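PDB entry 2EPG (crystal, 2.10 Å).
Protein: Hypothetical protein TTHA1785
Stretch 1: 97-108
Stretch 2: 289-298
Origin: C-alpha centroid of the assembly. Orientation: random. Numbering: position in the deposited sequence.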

# COMPACT_ATOMS: atom_id res chain seq x y z
N VAL A 97 -18.93 1.03 10.88
CA VAL A 97 -18.70 2.32 10.26
C VAL A 97 -17.51 2.31 9.32
O VAL A 97 -16.72 1.36 9.30
CB VAL A 97 -18.46 3.41 11.33
CG1 VAL A 97 -19.72 3.63 12.15
CG2 VAL A 97 -17.28 3.01 12.24
N VAL A 98 -17.40 3.36 8.51
CA VAL A 98 -16.27 3.52 7.60
C VAL A 98 -15.68 4.89 7.94
O VAL A 98 -16.43 5.87 8.07
CB VAL A 98 -16.67 3.47 6.09
CG1 VAL A 98 -17.77 4.48 5.78
CG2 VAL A 98 -15.42 3.79 5.22
N SER A 99 -14.37 4.95 8.09
CA SER A 99 -13.71 6.21 8.44
C SER A 99 -12.58 6.63 7.51
O SER A 99 -11.59 5.91 7.39
CB SER A 99 -13.17 6.15 9.85
OG SER A 99 -12.39 7.30 10.09
N PRO A 100 -12.70 7.80 6.86
CA PRO A 100 -11.65 8.27 5.95
C PRO A 100 -10.30 8.31 6.66
O PRO A 100 -9.26 8.05 6.05
CB PRO A 100 -12.13 9.67 5.57
CG PRO A 100 -13.62 9.55 5.64
CD PRO A 100 -13.83 8.74 6.90
N GLY A 101 -10.32 8.63 7.95
CA GLY A 101 -9.08 8.69 8.70
C GLY A 101 -8.47 7.31 8.87
O GLY A 101 -7.29 7.17 9.19
N GLY A 102 -9.30 6.28 8.66
CA GLY A 102 -8.83 4.91 8.80
C GLY A 102 -8.15 4.41 7.54
O GLY A 102 -7.57 3.34 7.52
N VAL A 103 -8.24 5.20 6.48
CA VAL A 103 -7.63 4.85 5.21
C VAL A 103 -6.42 5.76 4.99
O VAL A 103 -5.38 5.32 4.51
CB VAL A 103 -8.63 5.05 4.04
CG1 VAL A 103 -7.92 4.86 2.70
CG2 VAL A 103 -9.80 4.07 4.15
N GLY A 104 -6.55 7.02 5.37
CA GLY A 104 -5.45 7.95 5.19
C GLY A 104 -5.76 8.83 3.99
O GLY A 104 -6.54 8.47 3.11
N PHE A 105 -5.12 9.99 3.93
CA PHE A 105 -5.39 10.89 2.83
C PHE A 105 -4.97 10.40 1.46
O PHE A 105 -5.73 10.53 0.51
CB PHE A 105 -4.84 12.29 3.14
CG PHE A 105 -5.79 13.11 4.00
CD1 PHE A 105 -5.95 12.81 5.36
CD2 PHE A 105 -6.63 14.06 3.43
CE1 PHE A 105 -6.95 13.44 6.12
CE2 PHE A 105 -7.64 14.69 4.18
CZ PHE A 105 -7.80 14.38 5.52
N ASP A 106 -3.79 9.79 1.35
CA ASP A 106 -3.40 9.31 0.04
C ASP A 106 -3.98 7.90 -0.21
O ASP A 106 -3.32 6.90 0.01
CB ASP A 106 -1.89 9.30 -0.13
CG ASP A 106 -1.48 9.07 -1.59
OD1 ASP A 106 -0.28 9.22 -1.91
OD2 ASP A 106 -2.36 8.75 -2.42
N ILE A 107 -5.23 7.87 -0.66
CA ILE A 107 -5.94 6.64 -0.94
C ILE A 107 -5.20 5.81 -1.96
O ILE A 107 -4.86 6.27 -3.06
CB ILE A 107 -7.37 6.92 -1.42
CG1 ILE A 107 -8.12 7.66 -0.30
CG2 ILE A 107 -8.09 5.60 -1.78
CD1 ILE A 107 -9.50 8.18 -0.69
N ASN A 108 -4.97 4.56 -1.58
CA ASN A 108 -4.25 3.59 -2.39
C ASN A 108 -2.85 4.03 -2.76
O ASN A 108 -2.38 3.74 -3.85
CB ASN A 108 -4.99 3.17 -3.65
CG ASN A 108 -4.34 1.94 -4.34
OD1 ASN A 108 -3.39 1.35 -3.81
ND2 ASN A 108 -4.86 1.57 -5.51
N GLU A 289 -24.03 8.61 3.23
CA GLU A 289 -22.70 9.21 3.29
C GLU A 289 -21.59 8.15 3.32
O GLU A 289 -20.52 8.34 2.71
CB GLU A 289 -22.58 10.11 4.52
CG GLU A 289 -23.58 11.27 4.55
CD GLU A 289 -24.96 10.86 5.03
OE1 GLU A 289 -25.87 11.72 5.04
OE2 GLU A 289 -25.16 9.69 5.41
N GLY A 290 -21.83 7.06 4.05
CA GLY A 290 -20.84 6.00 4.14
C GLY A 290 -20.68 5.38 2.77
O GLY A 290 -19.57 5.24 2.27
N GLN A 291 -21.80 5.03 2.15
CA GLN A 291 -21.81 4.44 0.82
C GLN A 291 -21.14 5.34 -0.21
O GLN A 291 -20.41 4.85 -1.09
CB GLN A 291 -23.24 4.17 0.38
CG GLN A 291 -23.89 2.99 1.09
CD GLN A 291 -23.31 1.67 0.62
OE1 GLN A 291 -23.46 1.30 -0.54
NE2 GLN A 291 -22.64 0.97 1.52
N ASP A 292 -21.38 6.65 -0.12
CA ASP A 292 -20.79 7.56 -1.10
C ASP A 292 -19.28 7.62 -0.99
O ASP A 292 -18.58 7.58 -2.00
CB ASP A 292 -21.36 8.96 -0.93
CG ASP A 292 -22.78 9.09 -1.49
OD1 ASP A 292 -23.36 10.18 -1.34
OD2 ASP A 292 -23.31 8.13 -2.08
N TYR A 293 -18.77 7.71 0.24
CA TYR A 293 -17.32 7.76 0.45
C TYR A 293 -16.67 6.49 -0.07
O TYR A 293 -15.61 6.53 -0.72
CB TYR A 293 -16.98 7.92 1.93
CG TYR A 293 -15.50 7.67 2.22
CD1 TYR A 293 -14.51 8.53 1.71
CD2 TYR A 293 -15.08 6.54 2.93
CE1 TYR A 293 -13.16 8.27 1.89
CE2 TYR A 293 -13.72 6.26 3.11
CZ TYR A 293 -12.76 7.13 2.59
OH TYR A 293 -11.41 6.86 2.74
N LEU A 294 -17.30 5.35 0.21
CA LEU A 294 -16.74 4.08 -0.23
C LEU A 294 -16.67 4.04 -1.74
O LEU A 294 -15.68 3.56 -2.30
CB LEU A 294 -17.58 2.91 0.31
CG LEU A 294 -17.27 2.52 1.77
CD1 LEU A 294 -18.34 1.56 2.30
CD2 LEU A 294 -15.89 1.88 1.84
N GLN A 295 -17.70 4.57 -2.41
CA GLN A 295 -17.69 4.59 -3.87
C GLN A 295 -16.65 5.53 -4.43
O GLN A 295 -16.02 5.24 -5.44
CB GLN A 295 -19.07 4.97 -4.40
CG GLN A 295 -20.09 3.86 -4.27
CD GLN A 295 -21.50 4.38 -4.44
OE1 GLN A 295 -21.77 5.23 -5.29
NE2 GLN A 295 -22.42 3.86 -3.64
N ALA A 296 -16.47 6.68 -3.78
CA ALA A 296 -15.49 7.68 -4.21
C ALA A 296 -14.05 7.21 -3.88
O ALA A 296 -13.09 7.49 -4.60
CB ALA A 296 -15.78 9.02 -3.52
N MSE A 297 -13.92 6.53 -2.75
CA MSE A 297 -12.62 6.01 -2.32
C MSE A 297 -12.18 4.95 -3.32
O MSE A 297 -11.02 4.90 -3.71
CB MSE A 297 -12.74 5.43 -0.91
CG MSE A 297 -11.43 4.97 -0.32
SE MSE A 297 -11.65 3.14 0.32
CE MSE A 297 -12.47 3.51 2.01
N ALA A 298 -13.11 4.10 -3.74
CA ALA A 298 -12.81 3.06 -4.70
C ALA A 298 -12.37 3.69 -6.02
O ALA A 298 -11.48 3.16 -6.69
CB ALA A 298 -14.05 2.18 -4.94
O HOH W 1 -9.58 8.66 2.87

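How do the two backbones lie together? Residues 289-298 are a run of helix, while the first stretch leaves a short strand at Val 98 and loops along it, so that Val 98 lies near Gly 290 and Ile 107 near Met 297. No direct hydrogen bond joins them; the contact is mostly apolar.

What does Tyr 293, which has the most surface covered, bring to the contact? The Tyr 293 ring gives a face to Pro 100, whose CG sits 3.9 Å from the ring centroid, almost on the normal, in a CH-pi contact. Its hydroxyl is not left dry: Tyr 293 OH lies 2.6 Å from a water that donates hydrogen bonds to Pro 100 O and Gly 104 O, linking helix and loop indirectly.

Why does Val 98 fit so closely? Val 98 CG1 comes within 3.8 Å of Gly 290 CA, where the helix has no side chain in the way. Val 98 CG2 meets the edge of the tyrosine ring, 3.6 Å from Tyr 293 CD2, and also touches Leu 294 CD2 at 3.9 Å.

How is the far end closed? Selenomethionine Met 297 places CE 3.5 Å from Val 103 CG2, while its CG packs 3.7 Å from Ile 107 CG2. These are van der Waals contacts between buried, nonpolar groups.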